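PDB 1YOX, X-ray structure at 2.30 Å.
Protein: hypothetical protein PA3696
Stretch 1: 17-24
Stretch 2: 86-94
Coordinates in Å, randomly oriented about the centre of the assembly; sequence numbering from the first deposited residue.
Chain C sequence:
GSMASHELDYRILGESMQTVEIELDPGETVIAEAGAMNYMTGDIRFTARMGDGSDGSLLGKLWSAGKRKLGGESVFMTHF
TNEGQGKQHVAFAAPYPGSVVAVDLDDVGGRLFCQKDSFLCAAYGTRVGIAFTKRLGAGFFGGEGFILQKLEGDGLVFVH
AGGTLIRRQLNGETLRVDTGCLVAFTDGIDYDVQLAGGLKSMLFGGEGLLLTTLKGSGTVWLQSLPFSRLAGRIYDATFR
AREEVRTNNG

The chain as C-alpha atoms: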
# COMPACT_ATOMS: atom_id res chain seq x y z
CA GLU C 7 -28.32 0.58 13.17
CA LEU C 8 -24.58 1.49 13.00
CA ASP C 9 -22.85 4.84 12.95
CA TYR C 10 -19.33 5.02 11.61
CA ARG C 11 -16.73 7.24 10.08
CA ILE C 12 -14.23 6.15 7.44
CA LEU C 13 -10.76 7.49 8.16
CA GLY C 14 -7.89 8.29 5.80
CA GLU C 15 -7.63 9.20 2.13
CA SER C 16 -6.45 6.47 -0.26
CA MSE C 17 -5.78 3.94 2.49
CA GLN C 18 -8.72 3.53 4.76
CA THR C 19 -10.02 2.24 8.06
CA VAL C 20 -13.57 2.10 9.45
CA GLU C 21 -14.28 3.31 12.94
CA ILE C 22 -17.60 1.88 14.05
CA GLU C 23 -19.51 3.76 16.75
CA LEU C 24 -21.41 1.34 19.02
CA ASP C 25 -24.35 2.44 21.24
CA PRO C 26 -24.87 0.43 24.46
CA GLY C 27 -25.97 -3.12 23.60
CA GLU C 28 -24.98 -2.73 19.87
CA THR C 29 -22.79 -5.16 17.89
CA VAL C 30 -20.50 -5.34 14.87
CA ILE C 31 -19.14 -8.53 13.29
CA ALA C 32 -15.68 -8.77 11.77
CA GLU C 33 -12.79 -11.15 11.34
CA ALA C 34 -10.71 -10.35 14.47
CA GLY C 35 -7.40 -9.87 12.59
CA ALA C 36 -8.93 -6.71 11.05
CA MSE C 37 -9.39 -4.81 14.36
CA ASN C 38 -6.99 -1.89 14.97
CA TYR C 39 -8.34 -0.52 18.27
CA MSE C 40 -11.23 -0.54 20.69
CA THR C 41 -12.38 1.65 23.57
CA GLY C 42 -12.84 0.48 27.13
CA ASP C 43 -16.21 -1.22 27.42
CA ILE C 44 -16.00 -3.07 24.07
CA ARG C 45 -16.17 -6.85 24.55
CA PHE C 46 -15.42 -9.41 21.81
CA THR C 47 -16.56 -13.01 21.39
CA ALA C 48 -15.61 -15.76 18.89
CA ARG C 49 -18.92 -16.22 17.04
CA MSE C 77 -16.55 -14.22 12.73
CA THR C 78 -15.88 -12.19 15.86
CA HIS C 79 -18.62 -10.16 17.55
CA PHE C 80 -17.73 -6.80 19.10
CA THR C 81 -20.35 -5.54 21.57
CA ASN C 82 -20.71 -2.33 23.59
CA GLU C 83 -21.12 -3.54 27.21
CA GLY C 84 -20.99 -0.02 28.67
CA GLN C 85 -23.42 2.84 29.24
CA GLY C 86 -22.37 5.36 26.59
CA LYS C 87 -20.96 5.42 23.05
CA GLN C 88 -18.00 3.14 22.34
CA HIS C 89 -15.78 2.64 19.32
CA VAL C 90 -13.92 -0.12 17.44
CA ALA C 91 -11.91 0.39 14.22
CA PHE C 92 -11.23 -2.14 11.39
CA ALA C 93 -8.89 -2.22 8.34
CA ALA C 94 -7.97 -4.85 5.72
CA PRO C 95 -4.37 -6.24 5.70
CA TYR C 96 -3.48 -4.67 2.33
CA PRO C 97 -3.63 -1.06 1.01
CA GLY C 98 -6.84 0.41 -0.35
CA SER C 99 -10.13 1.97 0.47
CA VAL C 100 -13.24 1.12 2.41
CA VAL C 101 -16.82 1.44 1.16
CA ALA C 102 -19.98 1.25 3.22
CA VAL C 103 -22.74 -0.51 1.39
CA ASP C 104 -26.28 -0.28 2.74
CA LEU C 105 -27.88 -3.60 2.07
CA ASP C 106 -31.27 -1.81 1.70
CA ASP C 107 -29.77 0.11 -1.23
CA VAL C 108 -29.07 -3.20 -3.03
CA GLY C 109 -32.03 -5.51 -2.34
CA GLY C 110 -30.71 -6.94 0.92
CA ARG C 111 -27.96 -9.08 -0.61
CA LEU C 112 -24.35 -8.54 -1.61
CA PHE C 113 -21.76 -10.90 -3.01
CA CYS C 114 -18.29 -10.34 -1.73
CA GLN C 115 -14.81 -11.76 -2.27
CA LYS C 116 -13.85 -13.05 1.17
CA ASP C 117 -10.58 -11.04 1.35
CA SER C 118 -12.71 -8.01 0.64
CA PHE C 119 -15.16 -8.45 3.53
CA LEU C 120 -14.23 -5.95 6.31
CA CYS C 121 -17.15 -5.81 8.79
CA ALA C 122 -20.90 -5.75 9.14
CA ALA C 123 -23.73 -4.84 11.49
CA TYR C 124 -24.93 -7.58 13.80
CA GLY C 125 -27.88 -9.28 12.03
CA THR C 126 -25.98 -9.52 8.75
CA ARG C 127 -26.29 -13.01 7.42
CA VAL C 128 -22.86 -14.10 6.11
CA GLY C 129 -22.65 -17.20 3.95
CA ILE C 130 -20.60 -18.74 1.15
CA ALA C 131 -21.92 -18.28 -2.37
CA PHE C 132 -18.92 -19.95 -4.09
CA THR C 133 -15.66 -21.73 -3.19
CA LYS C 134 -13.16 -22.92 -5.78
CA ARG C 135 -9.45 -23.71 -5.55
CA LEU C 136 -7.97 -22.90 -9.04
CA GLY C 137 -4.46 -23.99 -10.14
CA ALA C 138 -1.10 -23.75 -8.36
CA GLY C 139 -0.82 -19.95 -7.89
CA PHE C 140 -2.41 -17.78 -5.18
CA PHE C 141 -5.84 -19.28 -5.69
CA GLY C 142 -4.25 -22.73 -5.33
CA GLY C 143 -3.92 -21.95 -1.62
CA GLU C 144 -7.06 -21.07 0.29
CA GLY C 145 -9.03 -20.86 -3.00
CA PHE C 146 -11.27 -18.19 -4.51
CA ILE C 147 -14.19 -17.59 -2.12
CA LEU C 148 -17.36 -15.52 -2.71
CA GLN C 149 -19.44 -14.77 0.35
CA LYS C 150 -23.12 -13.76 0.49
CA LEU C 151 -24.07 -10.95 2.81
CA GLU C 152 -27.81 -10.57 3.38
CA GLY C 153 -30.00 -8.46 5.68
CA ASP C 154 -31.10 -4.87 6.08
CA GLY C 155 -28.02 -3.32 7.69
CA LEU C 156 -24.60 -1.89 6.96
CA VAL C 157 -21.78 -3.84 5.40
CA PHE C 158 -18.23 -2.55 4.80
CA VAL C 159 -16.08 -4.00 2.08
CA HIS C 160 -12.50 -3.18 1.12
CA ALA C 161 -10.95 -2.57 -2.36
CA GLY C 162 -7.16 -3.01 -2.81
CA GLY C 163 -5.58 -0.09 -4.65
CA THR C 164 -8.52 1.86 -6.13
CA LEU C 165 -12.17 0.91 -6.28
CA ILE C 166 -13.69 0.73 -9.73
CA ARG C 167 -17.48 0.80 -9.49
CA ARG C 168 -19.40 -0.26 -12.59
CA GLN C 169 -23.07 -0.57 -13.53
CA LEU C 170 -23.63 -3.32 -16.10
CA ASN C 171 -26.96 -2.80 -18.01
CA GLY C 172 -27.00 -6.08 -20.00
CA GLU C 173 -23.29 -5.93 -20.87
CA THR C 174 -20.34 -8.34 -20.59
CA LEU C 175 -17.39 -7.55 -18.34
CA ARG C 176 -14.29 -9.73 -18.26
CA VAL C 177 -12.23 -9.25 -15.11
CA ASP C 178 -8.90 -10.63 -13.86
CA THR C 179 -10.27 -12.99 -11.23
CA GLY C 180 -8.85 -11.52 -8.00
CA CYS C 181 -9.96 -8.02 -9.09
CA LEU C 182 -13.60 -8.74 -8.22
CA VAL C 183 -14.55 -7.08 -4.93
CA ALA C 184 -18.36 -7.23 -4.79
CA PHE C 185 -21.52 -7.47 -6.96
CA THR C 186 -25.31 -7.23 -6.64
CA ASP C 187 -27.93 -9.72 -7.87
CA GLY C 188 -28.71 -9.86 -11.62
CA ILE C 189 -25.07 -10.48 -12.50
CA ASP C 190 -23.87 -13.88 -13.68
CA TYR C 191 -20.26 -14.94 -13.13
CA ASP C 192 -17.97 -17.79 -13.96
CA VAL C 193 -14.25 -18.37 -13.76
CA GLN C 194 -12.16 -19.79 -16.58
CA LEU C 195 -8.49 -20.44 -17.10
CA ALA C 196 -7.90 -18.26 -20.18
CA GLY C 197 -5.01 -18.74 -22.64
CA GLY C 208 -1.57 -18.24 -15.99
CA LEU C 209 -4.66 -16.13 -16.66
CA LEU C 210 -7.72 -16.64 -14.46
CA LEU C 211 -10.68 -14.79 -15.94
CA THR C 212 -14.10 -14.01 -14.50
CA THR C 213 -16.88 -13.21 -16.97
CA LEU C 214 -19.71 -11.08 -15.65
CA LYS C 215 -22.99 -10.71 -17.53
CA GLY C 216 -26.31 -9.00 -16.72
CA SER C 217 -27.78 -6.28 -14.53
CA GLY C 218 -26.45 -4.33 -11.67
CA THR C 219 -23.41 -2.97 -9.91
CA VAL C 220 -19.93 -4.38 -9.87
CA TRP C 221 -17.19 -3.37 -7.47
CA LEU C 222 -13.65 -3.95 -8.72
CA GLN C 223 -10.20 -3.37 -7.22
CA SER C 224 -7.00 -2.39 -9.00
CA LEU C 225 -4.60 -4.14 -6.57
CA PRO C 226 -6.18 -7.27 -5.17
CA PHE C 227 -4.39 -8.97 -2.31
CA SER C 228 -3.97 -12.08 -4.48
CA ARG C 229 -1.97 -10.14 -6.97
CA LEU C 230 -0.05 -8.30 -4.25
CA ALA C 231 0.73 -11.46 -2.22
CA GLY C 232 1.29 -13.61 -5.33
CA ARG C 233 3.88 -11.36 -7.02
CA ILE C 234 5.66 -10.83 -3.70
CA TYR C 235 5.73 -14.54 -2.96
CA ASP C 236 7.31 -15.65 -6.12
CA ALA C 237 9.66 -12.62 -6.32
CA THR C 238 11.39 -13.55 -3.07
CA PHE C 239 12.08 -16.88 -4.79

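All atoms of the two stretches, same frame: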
# COMPACT_ATOMS: atom_id res chain seq x y z
N MSE C 17 -5.79 5.14 1.67
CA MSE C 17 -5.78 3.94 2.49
C MSE C 17 -6.66 4.16 3.69
O MSE C 17 -6.50 5.14 4.44
CB MSE C 17 -4.37 3.55 2.89
CG MSE C 17 -3.59 2.93 1.77
SE MSE C 17 -1.65 2.83 2.12
CE MSE C 17 -1.15 4.70 2.10
N GLN C 18 -7.59 3.24 3.89
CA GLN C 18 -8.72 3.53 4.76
C GLN C 18 -8.98 2.51 5.86
O GLN C 18 -8.71 1.29 5.72
CB GLN C 18 -9.98 3.80 3.91
CG GLN C 18 -9.82 5.05 3.05
CD GLN C 18 -11.04 5.45 2.23
OE1 GLN C 18 -11.93 4.63 1.93
NE2 GLN C 18 -11.08 6.71 1.84
N THR C 19 -9.52 3.03 6.96
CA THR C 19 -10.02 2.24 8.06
C THR C 19 -11.43 2.72 8.53
O THR C 19 -11.77 3.88 8.41
CB THR C 19 -9.03 2.28 9.22
OG1 THR C 19 -9.63 1.74 10.40
CG2 THR C 19 -8.60 3.66 9.49
N VAL C 20 -12.23 1.80 9.04
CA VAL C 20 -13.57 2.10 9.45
C VAL C 20 -13.71 2.07 10.96
O VAL C 20 -13.51 1.05 11.61
CB VAL C 20 -14.64 1.21 8.73
CG1 VAL C 20 -14.53 -0.24 9.16
CG2 VAL C 20 -16.05 1.75 9.02
N GLU C 21 -14.06 3.22 11.52
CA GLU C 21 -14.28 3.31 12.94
C GLU C 21 -15.78 3.26 13.15
O GLU C 21 -16.51 4.16 12.75
CB GLU C 21 -13.67 4.58 13.53
CG GLU C 21 -13.69 4.58 15.06
CD GLU C 21 -13.61 5.97 15.66
OE1 GLU C 21 -12.50 6.38 16.05
OE2 GLU C 21 -14.66 6.66 15.73
N ILE C 22 -16.21 2.17 13.77
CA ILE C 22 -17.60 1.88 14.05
C ILE C 22 -17.94 2.41 15.43
O ILE C 22 -17.25 2.12 16.41
CB ILE C 22 -17.87 0.36 14.05
CG1 ILE C 22 -17.38 -0.31 12.73
CG2 ILE C 22 -19.37 0.07 14.39
CD1 ILE C 22 -18.19 0.03 11.48
N GLU C 23 -19.00 3.22 15.49
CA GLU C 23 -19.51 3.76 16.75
C GLU C 23 -20.65 2.86 17.25
O GLU C 23 -21.67 2.73 16.58
CB GLU C 23 -19.99 5.19 16.53
CG GLU C 23 -20.52 5.86 17.79
CD GLU C 23 -20.74 7.33 17.59
OE1 GLU C 23 -19.73 8.07 17.59
OE2 GLU C 23 -21.91 7.74 17.41
N LEU C 24 -20.44 2.25 18.41
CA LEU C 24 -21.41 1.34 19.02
C LEU C 24 -22.17 2.01 20.16
O LEU C 24 -21.55 2.45 21.13
CB LEU C 24 -20.66 0.11 19.57
CG LEU C 24 -20.49 -1.22 18.80
CD1 LEU C 24 -20.65 -1.10 17.30
CD2 LEU C 24 -19.23 -1.97 19.16
N GLY C 86 -22.43 4.34 27.61
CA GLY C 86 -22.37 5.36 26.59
C GLY C 86 -21.75 4.82 25.31
O GLY C 86 -21.44 3.63 25.20
N LYS C 87 -21.56 5.73 24.35
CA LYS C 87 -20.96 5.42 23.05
C LYS C 87 -19.56 4.82 23.16
O LYS C 87 -18.69 5.38 23.86
CB LYS C 87 -20.84 6.68 22.20
CG LYS C 87 -22.05 7.01 21.37
CD LYS C 87 -21.86 8.36 20.66
CE LYS C 87 -23.20 8.87 20.12
NZ LYS C 87 -23.07 10.18 19.43
N GLN C 88 -19.33 3.72 22.44
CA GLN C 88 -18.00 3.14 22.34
C GLN C 88 -17.59 2.96 20.88
O GLN C 88 -18.41 3.05 19.95
CB GLN C 88 -17.94 1.80 23.07
CG GLN C 88 -18.27 1.83 24.56
CD GLN C 88 -17.21 2.53 25.40
OE1 GLN C 88 -16.02 2.39 25.14
NE2 GLN C 88 -17.65 3.28 26.41
N HIS C 89 -16.31 2.68 20.66
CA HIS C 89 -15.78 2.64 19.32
C HIS C 89 -14.84 1.45 19.12
O HIS C 89 -14.13 1.04 20.07
CB HIS C 89 -15.05 3.94 19.01
CG HIS C 89 -15.89 5.16 19.19
ND1 HIS C 89 -16.58 5.76 18.15
CD2 HIS C 89 -16.14 5.91 20.29
CE1 HIS C 89 -17.22 6.82 18.62
NE2 HIS C 89 -16.98 6.93 19.91
N VAL C 90 -14.87 0.90 17.90
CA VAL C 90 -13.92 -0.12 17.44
C VAL C 90 -13.60 0.18 15.98
O VAL C 90 -14.51 0.36 15.19
CB VAL C 90 -14.53 -1.55 17.42
CG1 VAL C 90 -13.43 -2.60 17.39
CG2 VAL C 90 -15.48 -1.79 18.56
N ALA C 91 -12.32 0.18 15.61
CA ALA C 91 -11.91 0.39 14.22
C ALA C 91 -11.37 -0.90 13.52
O ALA C 91 -10.78 -1.78 14.18
CB ALA C 91 -10.90 1.54 14.12
N PHE C 92 -11.60 -0.98 12.21
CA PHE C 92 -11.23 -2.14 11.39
C PHE C 92 -10.56 -1.67 10.12
O PHE C 92 -10.93 -0.62 9.61
CB PHE C 92 -12.47 -2.99 11.02
CG PHE C 92 -13.23 -3.47 12.21
CD1 PHE C 92 -14.42 -2.84 12.59
CD2 PHE C 92 -12.76 -4.53 12.97
CE1 PHE C 92 -15.13 -3.25 13.68
CE2 PHE C 92 -13.44 -4.97 14.09
CZ PHE C 92 -14.65 -4.34 14.45
N ALA C 93 -9.56 -2.43 9.65
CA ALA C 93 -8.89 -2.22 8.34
C ALA C 93 -8.44 -3.57 7.75
O ALA C 93 -8.10 -4.52 8.49
CB ALA C 93 -7.71 -1.31 8.47
N ALA C 94 -8.47 -3.66 6.42
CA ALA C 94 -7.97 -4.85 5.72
C ALA C 94 -6.43 -4.92 5.81
O ALA C 94 -5.78 -3.90 6.06
CB ALA C 94 -8.44 -4.86 4.29
O HOH W 1 -9.04 -1.17 5.19

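The two stretches pair as antiparallel neighbours in a sheet: the axes of strands 19-24 and 88-92 approach to 4.5 Å with their N-to-C directions 158° apart, and together the stretches bury 677 Å². K87 is exposed, yet its extended chain (chi2 to chi4 all t) carries the ammonium to E23, where NZ lies 3.4 Å from E23 OE2 in a salt bridge. A long, flexible lysine suits this solvent-facing position, and its backbone adds a CA-H...O contact, K87 CA to L24 O at 3.6 Å.

Q88 opens the ladder. Q88 N donates to L24 O (2.9 Å, N-H...O angle 178°) and L24 N donates to Q88 O (2.7 Å, 163°), closing a hydrogen-bonded pair. The CA-to-CB bond of Q88 points to the face that carries L24 and V90, the end of the side chain does not stay near stretch 1, and OE1 is hydrogen-bonded elsewhere in the structure.

H89 faces E23 in a non-hydrogen-bonded pair, with CA atoms 4.7 Å apart. The imidazole, with chi1 m, sits among acidic groups: H89 CE1 is 3.0 Å from E23 OE1, which lies at the ring edge, and H89 ND1 is 3.2 Å from E21 OE2. Both glutamates have chi1 and chi2 t, extending their carboxylates from the same sheet face as the histidine. H89 CA also makes a CA-H...O contact with I22 O at 3.3 Å (146° at the hydrogen).

V90 returns to the hydrogen-bonding register: I22 N to V90 O is 2.9 Å and V90 N to I22 O is 3.1 Å. On the opposite face from H89, V90 CG2 packs 3.8 Å from L24 CD2, a buried contact well served by branched aliphatic groups.

At A91 the strands come close, with A91 CA 4.0 Å from E21 CA. The methyl is compact: A91 CB lies 4.2 Å from E21 CB. A91 CA also approaches V20 O to 3.1 Å, with an angle of 142° at the hydrogen.

F92 completes the third hydrogen-bonded pair, with V20 N to F92 O at 2.8 Å and F92 N to V20 O at 2.9 Å. T19 OG1 also donates to F92 O, at 2.8 Å, so this carbonyl accepts twice. The buried ring shares a face with V20, I22, L24 and V90; I22 CG1 meets its edge at CE1, 3.8 Å away, while V20 CG1 packs 3.9 Å from F92 CB.

Beyond it, A93 CB touches T19 CB at 3.9 Å. A94 makes no direct contact, but a water bridges the gap, its O accepting from A94 N (2.8 Å) and donating to Q18 O (2.5 Å).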